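Local coordinates for core protein VP4 (Bluetongue virus, PDB 2JHP), which caps the viral messenger RNA inside the core, acting as a multifunctional RNA-capping enzyme that binds guanine and S-adenosyl-L-homocysteine, at residues L14-K19 with R95-K100; F170-T175 with G379-K384; I263-S268 with L304-I309; G419-I424 with F449-S454. All blocks are in the same frame, centred on the assembly; numbering follows the deposited sequence.

Interaction 1 (L14-K19 with R95-K100); sequences LSHIVK and RSHDMK
M99 lies against the backbone of I17 and V18. Its CB carries CG anti to its own backbone N (chi1 -171°), and a bend at chi2 (60°) then turns SD to I17, where it sits 3.3 Å from I17 O and 4.0 Å from I17 CG2. The methyl CE continues toward V18 O at a loose 4.2 Å. An unbranched, flexible thioether suits this place, since it can follow the uneven surface of a short helix and needs no polar partner. I17, beta-branched and buried, offers CG2 to the sulphur.

That short, weakly bonded helix, 15-18, follows strand 7-10, the middle strand of a five-stranded parallel sheet. Y49 of strand 48-51, the next strand over, touches both V18 and M99. The facing segment begins helix 99-112, with D98 as its N-cap: D98 OD1 accepts a weak bond from K100 N, 2.9 Å away.

At the exposed margin two histidines meet rim to rim, H97 CD2 lying in the plane of the H16 ring at its edge. The ring planes stand 63° apart with centroids separated by 4.9 Å, and I17 CG1 lies over one face of the H16 ring, toward its rim.

Interaction 2 (F170-T175 with G379-K384); sequences FDDEPT and GRFLKK. With GUN (guanine), chain D.
E173 holds CG anti to its own carbonyl carbon (chi1 -58°), whereas R380 holds CG anti to its backbone N (chi1 178°). Both chains then run extended side by side, pointing the same way, and E173 OE1 comes 2.8 Å from R380 NH1. This is a salt bridge whose carboxylate and guanidinium planes are tilted 24° from each other, though its hydrogen bond is weak, being far from straight.

Loop 170-175, between strand 149-152 and helix 178-186, covers the amino end of helix 380-391, where first-turn N-H groups lack carbonyl acceptors within the helix. D172 OD1 takes a fairly straight bond from F381 N through its syn lone pair, at 2.8 Å, and is met from above the carboxylate plane by E173 N, at 2.8 Å. OD2 accepts weaker bonds from G379 N and L382 N. R380 N turns to E173 O, 3.0 Å away. A short acid suits this helix end, where its charge is probably favourable. G379, the N-cap residue, has a positive phi, and a CB there would collide with T175 OG1.

F170 presents its edge to L382, with CZ 3.9 Å from L382 CB, while R378 and R385 make cation-pi contacts with its ring. K383 and K384 belong to the guanine pocket: K383 CG lies 3.2 Å from guanine N2, and its NZ, salt-bridged to D184 and D176, passes 3.5 Å from T175 CG2.

Interaction 3 (I263-S268 with L304-I309); sequences IWDVSS and LIKHRI. With SAH (S-adenosyl-L-homocysteine), chain C.
W264 and I305 cross at a slant, I305 CG2 lying 3.6 Å from W264 CD1, while V266 CG2 sits over the centre of the indole on one face. Aromatic and branched groups fit here because this side of the sheet is packed against helix 280-295, whose L288 and I292 touch W264. I263 and L304 point to the other face, toward helix 178-186.

Their strands run parallel, and within these residues two backbone bonds join them, W264 N to L304 O at 3.0 Å and K306 N to W264 O at 2.8 Å. Beyond the paired residues the chemistry turns polar. D265 and K306 also meet aslant: the aliphatic part of the lysine passes beside the carboxylate, with CE 3.3 Å from D265 OD1, but the ion pair is long at 3.7 Å from OD1 to NZ, and each charge has another partner, R337 for D265 and E335 for K306. K306 CD in turn rests over one face of the R308 guanidinium, 3.6 Å above its plane and toward the rim; that arginine is salt-bridged to D286 and E285.

D265 OD2 accepts a hydrogen bond from the amino N of S-adenosyl-L-homocysteine at 2.9 Å. V266 CG1 approaches adenine N7 at 3.4 Å. Such a cofactor loop at the carboxyl end of the fourth strand is typical of the Rossmann-like methyltransferase fold, with its strand order 3-2-1-4-5-7-6.

Interaction 4 (G419-I424 with F449-S454); sequences GLEPSI and FALPRS
I424 and F449 reach toward each other tip to tip: CD1 of the isoleucine meets CZ at the edge of the ring, near its plane, at 3.9 Å. Beside them E421 and L451 slide past one another in opposite directions, with E421 CG 3.7 Å from L451 CD2. These pairs form the closer part of a small contact without a hydrogen bond across it. The glutamate contributes here through CG, with OE2 also near the leucine methyl; a bend at chi2 (89°) turns its CD back beside the leucine.

Helix 421-430 links strands 406-408 and 433-437 of a mixed seven-stranded sheet. The two strands are adjacent and parallel, so the connection is a beta-alpha-beta crossover, and the sheet has the strand order of Rossmann-like methyltransferases. L420 is the N-cap residue, and its O accepts from I424 N at 3.1 Å. The facing loop is tied to the last strand of that crossover, L451 being bonded through its backbone to W437 and touching A436. Buried I424 and L451, branched aliphatics, suit the inner side, although their own contact is slack, with CG2 of I424 4.2 Å from CD1 of L451.

On the partly exposed side the contact is a sparse one: E421 OE2 lies 4.1 Å from F449 CE1, with carboxylate and ring planes 47° apart. An acid in the first turn suits the amino end of a helix, where its charge is probably favourable.

Interaction 3 is the buried one, a strand pair inside a seven-stranded sheet, and the only one of the four held by backbone bonds between neighbouring strands. The other three are partly buried and each involves the start of a helix, but by different means: interaction 2 relies on carboxylates and a salt bridge, interaction 4 on hydrocarbon contacts, and interaction 1 on a thioether against a buried isoleucine, with histidines at the exposed margin. Interactions 3 and 4 belong to two separate sheets of the same strand order. Along the chain interaction 3 is nested within the loop closed by interaction 2, their nearest atoms about 10 Å apart, whereas interaction 1 stands about 58 Å from interaction 3, centre to centre, in a third, all-parallel sheet region.

Interaction 1 (L14-K19 with R95-K100)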
# COMPACT_ATOMS: atom_id res chain seq x y z
N LEU A 14 6.97 -32.89 -6.37
CA LEU A 14 7.06 -31.85 -7.38
C LEU A 14 8.50 -31.76 -7.88
O LEU A 14 8.75 -31.30 -9.00
CB LEU A 14 6.66 -30.52 -6.73
CG LEU A 14 5.64 -29.55 -7.34
CD1 LEU A 14 4.39 -30.25 -7.81
CD2 LEU A 14 5.28 -28.49 -6.31
N SER A 15 9.42 -32.22 -7.04
CA SER A 15 10.87 -32.12 -7.26
C SER A 15 11.37 -32.57 -8.64
O SER A 15 12.36 -32.04 -9.14
CB SER A 15 11.60 -32.91 -6.17
OG SER A 15 12.94 -33.17 -6.54
N HIS A 16 10.71 -33.56 -9.23
CA HIS A 16 11.16 -34.14 -10.49
C HIS A 16 10.98 -33.20 -11.69
O HIS A 16 11.75 -33.28 -12.65
CB HIS A 16 10.45 -35.47 -10.74
CG HIS A 16 8.97 -35.35 -10.95
ND1 HIS A 16 8.11 -35.00 -9.93
CD2 HIS A 16 8.21 -35.51 -12.05
CE1 HIS A 16 6.87 -34.96 -10.40
NE2 HIS A 16 6.91 -35.27 -11.69
N ILE A 17 9.97 -32.32 -11.64
CA ILE A 17 9.66 -31.39 -12.74
C ILE A 17 10.74 -30.32 -12.87
O ILE A 17 11.10 -29.89 -13.97
CB ILE A 17 8.31 -30.67 -12.53
CG1 ILE A 17 7.25 -31.62 -11.97
CG2 ILE A 17 7.82 -30.02 -13.83
CD1 ILE A 17 6.21 -30.94 -11.11
N VAL A 18 11.25 -29.91 -11.71
CA VAL A 18 12.25 -28.88 -11.56
C VAL A 18 13.55 -29.21 -12.28
O VAL A 18 14.10 -28.36 -12.99
CB VAL A 18 12.51 -28.65 -10.06
CG1 VAL A 18 13.92 -28.15 -9.80
CG2 VAL A 18 11.44 -27.73 -9.48
N LYS A 19 14.03 -30.45 -12.12
CA LYS A 19 15.33 -30.87 -12.64
C LYS A 19 15.51 -30.59 -14.14
O LYS A 19 16.63 -30.43 -14.61
CB LYS A 19 15.58 -32.36 -12.35
CG LYS A 19 15.80 -32.71 -10.88
CD LYS A 19 15.65 -34.23 -10.64
CE LYS A 19 15.63 -34.57 -9.15
NZ LYS A 19 15.09 -35.94 -8.84
N ARG A 95 1.83 -32.53 -13.81
CA ARG A 95 0.67 -33.47 -13.84
C ARG A 95 -0.49 -32.88 -14.71
O ARG A 95 -1.67 -33.10 -14.38
CB ARG A 95 0.16 -33.81 -12.41
CG ARG A 95 -0.66 -35.12 -12.29
CD ARG A 95 -1.49 -35.13 -10.98
NE ARG A 95 -2.27 -36.36 -10.83
CZ ARG A 95 -3.16 -36.60 -9.86
NH1 ARG A 95 -3.80 -37.76 -9.84
NH2 ARG A 95 -3.41 -35.70 -8.92
N SER A 96 -0.18 -32.28 -15.88
CA SER A 96 0.72 -32.77 -16.98
C SER A 96 2.26 -32.60 -17.07
O SER A 96 2.81 -32.75 -18.16
CB SER A 96 0.14 -32.29 -18.34
OG SER A 96 -1.23 -32.73 -18.49
N HIS A 97 2.96 -32.28 -15.99
CA HIS A 97 4.43 -32.15 -16.03
C HIS A 97 4.94 -31.04 -16.96
O HIS A 97 6.08 -31.09 -17.43
CB HIS A 97 5.10 -33.48 -16.42
CG HIS A 97 4.86 -34.59 -15.45
ND1 HIS A 97 3.65 -35.24 -15.34
CD2 HIS A 97 5.69 -35.17 -14.54
CE1 HIS A 97 3.74 -36.17 -14.40
NE2 HIS A 97 4.97 -36.14 -13.90
N ASP A 98 4.09 -30.05 -17.22
CA ASP A 98 4.48 -28.89 -18.02
C ASP A 98 5.37 -27.95 -17.19
O ASP A 98 4.91 -27.36 -16.20
CB ASP A 98 3.23 -28.15 -18.52
CG ASP A 98 3.53 -27.17 -19.65
OD1 ASP A 98 4.63 -26.58 -19.67
OD2 ASP A 98 2.64 -26.99 -20.52
N MET A 99 6.63 -27.83 -17.59
CA MET A 99 7.57 -26.94 -16.90
C MET A 99 7.18 -25.47 -17.06
O MET A 99 7.36 -24.68 -16.13
CB MET A 99 9.01 -27.18 -17.38
CG MET A 99 10.08 -26.45 -16.57
SD MET A 99 10.09 -26.92 -14.82
CE MET A 99 11.13 -25.63 -14.13
N LYS A 100 6.65 -25.11 -18.23
CA LYS A 100 6.17 -23.76 -18.48
C LYS A 100 4.95 -23.37 -17.62
O LYS A 100 4.99 -22.36 -16.92
CB LYS A 100 5.91 -23.52 -19.97
CG LYS A 100 7.16 -23.09 -20.74
CD LYS A 100 6.90 -22.94 -22.23
CE LYS A 100 8.17 -22.56 -22.97
NZ LYS A 100 7.94 -22.47 -24.44

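Interaction 2 (F170-T175 with G379-K384)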
# COMPACT_ATOMS: atom_id res chain seq x y z
N PHE A 170 -9.48 7.10 -20.99
CA PHE A 170 -8.71 5.98 -20.45
C PHE A 170 -9.43 4.64 -20.61
O PHE A 170 -10.67 4.58 -20.62
CB PHE A 170 -8.34 6.22 -18.97
CG PHE A 170 -9.53 6.24 -18.05
CD1 PHE A 170 -10.02 5.06 -17.49
CD2 PHE A 170 -10.15 7.44 -17.72
CE1 PHE A 170 -11.12 5.06 -16.62
CE2 PHE A 170 -11.25 7.47 -16.86
CZ PHE A 170 -11.74 6.27 -16.31
N ASP A 171 -8.65 3.57 -20.75
CA ASP A 171 -9.19 2.22 -20.82
C ASP A 171 -9.82 1.80 -19.48
O ASP A 171 -9.27 2.10 -18.42
CB ASP A 171 -8.09 1.24 -21.25
CG ASP A 171 -7.75 1.38 -22.71
OD1 ASP A 171 -8.69 1.40 -23.54
OD2 ASP A 171 -6.54 1.47 -23.05
N ASP A 172 -10.96 1.12 -19.55
CA ASP A 172 -11.74 0.77 -18.35
C ASP A 172 -12.43 -0.60 -18.38
O ASP A 172 -12.56 -1.20 -19.44
CB ASP A 172 -12.75 1.87 -18.04
CG ASP A 172 -12.97 2.06 -16.55
OD1 ASP A 172 -12.45 1.26 -15.75
OD2 ASP A 172 -13.69 3.01 -16.18
N GLU A 173 -12.85 -1.08 -17.22
CA GLU A 173 -13.44 -2.42 -17.05
C GLU A 173 -14.83 -2.32 -16.42
O GLU A 173 -15.17 -1.28 -15.85
CB GLU A 173 -12.54 -3.30 -16.17
CG GLU A 173 -11.12 -3.48 -16.69
CD GLU A 173 -10.27 -4.43 -15.85
OE1 GLU A 173 -10.79 -4.95 -14.83
OE2 GLU A 173 -9.09 -4.65 -16.21
N PRO A 174 -15.66 -3.38 -16.53
CA PRO A 174 -16.98 -3.41 -15.87
C PRO A 174 -16.90 -3.38 -14.34
O PRO A 174 -15.90 -3.83 -13.77
CB PRO A 174 -17.59 -4.73 -16.36
CG PRO A 174 -16.44 -5.56 -16.78
CD PRO A 174 -15.43 -4.61 -17.33
N THR A 175 -17.93 -2.83 -13.68
CA THR A 175 -18.02 -2.85 -12.20
C THR A 175 -19.45 -3.12 -11.75
O THR A 175 -20.27 -3.58 -12.54
CB THR A 175 -17.62 -1.50 -11.54
OG1 THR A 175 -17.30 -0.52 -12.54
CG2 THR A 175 -16.45 -1.70 -10.58
N GLY A 379 -16.11 1.56 -16.03
CA GLY A 379 -16.42 2.11 -14.71
C GLY A 379 -15.49 1.78 -13.57
O GLY A 379 -15.43 2.54 -12.60
N ARG A 380 -14.79 0.65 -13.65
CA ARG A 380 -13.99 0.16 -12.51
C ARG A 380 -12.97 1.18 -12.05
O ARG A 380 -12.93 1.55 -10.87
CB ARG A 380 -13.32 -1.18 -12.84
CG ARG A 380 -12.45 -1.75 -11.73
CD ARG A 380 -12.13 -3.21 -11.97
NE ARG A 380 -11.14 -3.70 -11.01
CZ ARG A 380 -9.88 -4.01 -11.32
NH1 ARG A 380 -9.44 -3.91 -12.57
NH2 ARG A 380 -9.06 -4.44 -10.37
N PHE A 381 -12.16 1.65 -12.99
CA PHE A 381 -11.13 2.63 -12.70
C PHE A 381 -11.68 4.04 -12.51
O PHE A 381 -11.09 4.85 -11.79
CB PHE A 381 -10.03 2.56 -13.75
CG PHE A 381 -9.34 1.22 -13.81
CD1 PHE A 381 -9.42 0.42 -14.95
CD2 PHE A 381 -8.61 0.75 -12.71
CE1 PHE A 381 -8.78 -0.83 -14.99
CE2 PHE A 381 -7.98 -0.49 -12.74
CZ PHE A 381 -8.06 -1.27 -13.89
N LEU A 382 -12.81 4.34 -13.14
CA LEU A 382 -13.50 5.59 -12.86
C LEU A 382 -13.92 5.60 -11.39
O LEU A 382 -13.62 6.54 -10.65
CB LEU A 382 -14.70 5.82 -13.79
CG LEU A 382 -15.52 7.11 -13.56
CD1 LEU A 382 -14.64 8.38 -13.62
CD2 LEU A 382 -16.67 7.23 -14.52
N LYS A 383 -14.60 4.53 -10.96
CA LYS A 383 -15.03 4.42 -9.58
C LYS A 383 -13.85 4.64 -8.62
O LYS A 383 -13.95 5.45 -7.72
CB LYS A 383 -15.71 3.09 -9.31
CG LYS A 383 -16.56 3.10 -8.07
CD LYS A 383 -17.48 1.91 -7.99
CE LYS A 383 -16.74 0.65 -7.62
NZ LYS A 383 -17.68 -0.51 -7.56
N LYS A 384 -12.75 3.93 -8.84
CA LYS A 384 -11.55 4.09 -8.03
C LYS A 384 -11.16 5.56 -7.88
O LYS A 384 -11.05 6.07 -6.77
CB LYS A 384 -10.38 3.28 -8.62
CG LYS A 384 -9.20 3.07 -7.67
CD LYS A 384 -8.27 1.97 -8.18
CE LYS A 384 -6.83 2.13 -7.68
NZ LYS A 384 -6.13 3.28 -8.34
N9 GUN D . -11.75 0.81 -5.63
C8 GUN D . -11.07 0.06 -4.76
N7 GUN D . -11.68 0.07 -3.57
C5 GUN D . -12.77 0.83 -3.69
C6 GUN D . -13.77 1.19 -2.79
O6 GUN D . -13.74 0.78 -1.62
N1 GUN D . -14.81 2.02 -3.24
C2 GUN D . -14.79 2.46 -4.58
N2 GUN D . -15.74 3.25 -5.03
N3 GUN D . -13.81 2.09 -5.43
C4 GUN D . -12.81 1.29 -5.00

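Interaction 3 (I263-S268 with L304-I309)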
# COMPACT_ATOMS: atom_id res chain seq x y z
N ILE A 263 -27.76 12.64 0.02
CA ILE A 263 -27.87 11.91 -1.25
C ILE A 263 -29.28 12.08 -1.85
O ILE A 263 -30.27 11.71 -1.22
CB ILE A 263 -27.55 10.40 -1.07
CG1 ILE A 263 -26.14 10.21 -0.52
CG2 ILE A 263 -27.70 9.66 -2.41
CD1 ILE A 263 -25.68 8.76 -0.42
N TRP A 264 -29.34 12.63 -3.07
CA TRP A 264 -30.60 12.96 -3.77
C TRP A 264 -30.70 12.23 -5.10
O TRP A 264 -29.90 12.47 -6.01
CB TRP A 264 -30.72 14.47 -3.99
CG TRP A 264 -31.97 14.97 -4.71
CD1 TRP A 264 -32.19 14.99 -6.06
CD2 TRP A 264 -33.13 15.55 -4.11
NE1 TRP A 264 -33.43 15.54 -6.34
CE2 TRP A 264 -34.02 15.90 -5.16
CE3 TRP A 264 -33.51 15.81 -2.79
CZ2 TRP A 264 -35.27 16.48 -4.92
CZ3 TRP A 264 -34.75 16.40 -2.55
CH2 TRP A 264 -35.61 16.72 -3.61
N ASP A 265 -31.69 11.33 -5.19
CA ASP A 265 -31.94 10.52 -6.38
C ASP A 265 -33.40 10.58 -6.81
O ASP A 265 -33.94 9.63 -7.39
CB ASP A 265 -31.49 9.06 -6.16
CG ASP A 265 -31.26 8.30 -7.47
OD1 ASP A 265 -30.83 8.93 -8.47
OD2 ASP A 265 -31.52 7.08 -7.51
N VAL A 266 -34.03 11.71 -6.53
CA VAL A 266 -35.45 11.93 -6.82
C VAL A 266 -35.78 11.96 -8.33
O VAL A 266 -35.12 12.65 -9.11
CB VAL A 266 -35.94 13.22 -6.10
CG1 VAL A 266 -37.37 13.57 -6.48
CG2 VAL A 266 -35.81 13.06 -4.59
N SER A 267 -36.79 11.18 -8.71
CA SER A 267 -37.35 11.15 -10.06
C SER A 267 -38.80 10.65 -10.01
O SER A 267 -39.18 9.94 -9.08
CB SER A 267 -36.51 10.25 -10.98
OG SER A 267 -36.74 8.88 -10.72
N SER A 268 -39.60 11.02 -11.02
CA SER A 268 -41.03 10.68 -11.04
C SER A 268 -41.49 10.05 -12.36
O SER A 268 -40.68 9.74 -13.22
CB SER A 268 -41.88 11.92 -10.71
OG SER A 268 -41.92 12.16 -9.32
N LEU A 304 -24.46 14.54 -2.90
CA LEU A 304 -24.44 13.99 -4.25
C LEU A 304 -25.85 14.02 -4.86
O LEU A 304 -26.75 13.32 -4.40
CB LEU A 304 -23.88 12.57 -4.24
CG LEU A 304 -23.31 12.04 -5.57
CD1 LEU A 304 -22.07 12.81 -6.03
CD2 LEU A 304 -22.97 10.58 -5.41
N ILE A 305 -26.02 14.86 -5.88
CA ILE A 305 -27.33 15.05 -6.50
C ILE A 305 -27.46 14.41 -7.90
O ILE A 305 -26.53 14.46 -8.71
CB ILE A 305 -27.70 16.57 -6.60
CG1 ILE A 305 -27.26 17.35 -5.33
CG2 ILE A 305 -29.19 16.76 -6.92
CD1 ILE A 305 -28.02 17.04 -4.04
N LYS A 306 -28.62 13.82 -8.15
CA LYS A 306 -28.98 13.32 -9.48
C LYS A 306 -28.88 14.45 -10.50
O LYS A 306 -29.33 15.57 -10.24
CB LYS A 306 -30.40 12.77 -9.44
CG LYS A 306 -30.73 11.78 -10.54
CD LYS A 306 -32.25 11.62 -10.66
CE LYS A 306 -32.65 10.19 -10.97
NZ LYS A 306 -31.76 9.58 -11.99
N HIS A 307 -28.31 14.17 -11.66
CA HIS A 307 -28.09 15.21 -12.65
C HIS A 307 -28.38 14.76 -14.08
O HIS A 307 -27.46 14.38 -14.80
CB HIS A 307 -26.66 15.73 -12.55
CG HIS A 307 -26.45 17.05 -13.23
ND1 HIS A 307 -26.04 17.16 -14.54
CD2 HIS A 307 -26.60 18.32 -12.77
CE1 HIS A 307 -25.94 18.44 -14.86
NE2 HIS A 307 -26.28 19.16 -13.81
N ARG A 308 -29.64 14.81 -14.48
CA ARG A 308 -29.98 14.52 -15.89
C ARG A 308 -29.78 15.76 -16.75
O ARG A 308 -30.23 16.84 -16.40
CB ARG A 308 -31.40 13.91 -16.07
CG ARG A 308 -32.49 14.43 -15.12
CD ARG A 308 -32.61 13.60 -13.82
NE ARG A 308 -33.82 12.78 -13.79
CZ ARG A 308 -34.92 13.09 -13.11
NH1 ARG A 308 -34.99 14.21 -12.39
NH2 ARG A 308 -35.97 12.28 -13.17
N ILE A 309 -29.06 15.58 -17.86
CA ILE A 309 -28.84 16.64 -18.84
C ILE A 309 -30.08 16.83 -19.72
O ILE A 309 -30.56 15.87 -20.33
CB ILE A 309 -27.65 16.34 -19.77
CG1 ILE A 309 -26.55 15.62 -18.99
CG2 ILE A 309 -27.15 17.63 -20.43
CD1 ILE A 309 -25.70 14.68 -19.82
N SAH C . -32.55 5.24 -5.54
CA SAH C . -33.46 4.28 -6.24
CB SAH C . -33.83 4.74 -7.65
CG SAH C . -34.59 6.06 -7.69
SD SAH C . -36.30 5.81 -8.21
C SAH C . -32.84 2.88 -6.26
O SAH C . -31.62 2.73 -6.19
OXT SAH C . -33.56 1.88 -6.34
C5' SAH C . -36.80 7.50 -7.81
C4' SAH C . -37.69 7.48 -6.58
O4' SAH C . -37.88 8.78 -6.08
C3' SAH C . -39.09 6.95 -6.86
O3' SAH C . -39.16 5.66 -6.31
C2' SAH C . -40.04 7.91 -6.17
O2' SAH C . -40.89 7.24 -5.28
C1' SAH C . -39.10 8.79 -5.38
N9 SAH C . -39.51 10.19 -5.18
C8 SAH C . -40.14 11.04 -6.06
N7 SAH C . -40.28 12.24 -5.46
C5 SAH C . -39.74 12.18 -4.23
C6 SAH C . -39.61 13.11 -3.20
N6 SAH C . -40.08 14.35 -3.35
N1 SAH C . -39.00 12.74 -2.01
C2 SAH C . -38.52 11.46 -1.85
N3 SAH C . -38.65 10.55 -2.88
C4 SAH C . -39.25 10.90 -4.04

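Interaction 4 (G419-I424 with F449-S454)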
# COMPACT_ATOMS: atom_id res chain seq x y z
N GLY A 419 15.34 12.98 -8.88
CA GLY A 419 16.25 14.09 -8.59
C GLY A 419 15.90 14.89 -7.34
O GLY A 419 16.25 16.06 -7.24
N LEU A 420 15.19 14.27 -6.41
CA LEU A 420 14.76 14.96 -5.19
C LEU A 420 15.13 14.15 -3.96
O LEU A 420 14.42 14.16 -2.95
CB LEU A 420 13.26 15.28 -5.22
CG LEU A 420 12.65 15.99 -6.44
CD1 LEU A 420 11.17 16.18 -6.25
CD2 LEU A 420 13.30 17.32 -6.69
N GLU A 421 16.26 13.45 -4.05
CA GLU A 421 16.85 12.66 -2.96
C GLU A 421 16.93 13.39 -1.62
O GLU A 421 16.54 12.83 -0.59
CB GLU A 421 18.24 12.16 -3.36
CG GLU A 421 18.24 10.86 -4.15
CD GLU A 421 18.13 11.02 -5.67
OE1 GLU A 421 17.64 12.07 -6.18
OE2 GLU A 421 18.54 10.06 -6.36
N PRO A 422 17.43 14.64 -1.61
CA PRO A 422 17.49 15.35 -0.33
C PRO A 422 16.17 15.28 0.43
O PRO A 422 16.16 14.89 1.61
CB PRO A 422 17.81 16.79 -0.73
CG PRO A 422 18.57 16.66 -2.03
CD PRO A 422 17.96 15.46 -2.72
N SER A 423 15.07 15.64 -0.23
CA SER A 423 13.79 15.75 0.46
C SER A 423 13.20 14.37 0.71
O SER A 423 12.37 14.20 1.61
CB SER A 423 12.82 16.65 -0.31
OG SER A 423 12.45 16.05 -1.54
N ILE A 424 13.64 13.40 -0.10
CA ILE A 424 13.28 11.99 0.10
C ILE A 424 13.93 11.51 1.39
O ILE A 424 13.25 10.98 2.26
CB ILE A 424 13.69 11.09 -1.12
CG1 ILE A 424 12.78 11.39 -2.33
CG2 ILE A 424 13.67 9.59 -0.75
CD1 ILE A 424 13.18 10.67 -3.62
N PHE A 449 12.50 4.61 -9.77
CA PHE A 449 13.94 4.68 -9.90
C PHE A 449 14.56 4.15 -8.61
O PHE A 449 13.97 4.29 -7.53
CB PHE A 449 14.40 6.10 -10.20
CG PHE A 449 14.15 7.09 -9.09
CD1 PHE A 449 15.12 7.32 -8.09
CD2 PHE A 449 12.97 7.81 -9.04
CE1 PHE A 449 14.90 8.23 -7.08
CE2 PHE A 449 12.75 8.73 -8.01
CZ PHE A 449 13.72 8.93 -7.04
N ALA A 450 15.73 3.53 -8.73
CA ALA A 450 16.45 2.94 -7.61
C ALA A 450 17.39 3.92 -6.92
O ALA A 450 18.20 4.56 -7.58
CB ALA A 450 17.21 1.71 -8.07
N LEU A 451 17.28 4.03 -5.60
CA LEU A 451 18.28 4.73 -4.77
C LEU A 451 19.46 3.79 -4.58
O LEU A 451 19.26 2.60 -4.39
CB LEU A 451 17.70 5.09 -3.39
CG LEU A 451 16.62 6.17 -3.24
CD1 LEU A 451 16.41 6.52 -1.79
CD2 LEU A 451 16.95 7.41 -4.07
N PRO A 452 20.70 4.30 -4.69
CA PRO A 452 21.84 3.44 -4.39
C PRO A 452 21.76 2.89 -2.97
O PRO A 452 21.62 3.67 -2.04
CB PRO A 452 23.04 4.39 -4.55
CG PRO A 452 22.57 5.44 -5.49
CD PRO A 452 21.13 5.64 -5.15
N ARG A 453 21.82 1.57 -2.83
CA ARG A 453 21.75 0.92 -1.51
C ARG A 453 22.74 1.44 -0.47
O ARG A 453 22.38 1.64 0.69
CB ARG A 453 21.96 -0.59 -1.63
CG ARG A 453 20.79 -1.33 -2.21
CD ARG A 453 21.01 -2.80 -2.08
NE ARG A 453 19.89 -3.54 -2.60
CZ ARG A 453 19.73 -3.88 -3.88
NH1 ARG A 453 18.65 -4.56 -4.24
NH2 ARG A 453 20.65 -3.55 -4.78
N SER A 454 23.98 1.65 -0.88
CA SER A 454 25.03 2.09 0.03
C SER A 454 24.75 3.50 0.52
O SER A 454 25.01 3.82 1.67
CB SER A 454 26.41 1.99 -0.61
OG SER A 454 26.54 2.90 -1.69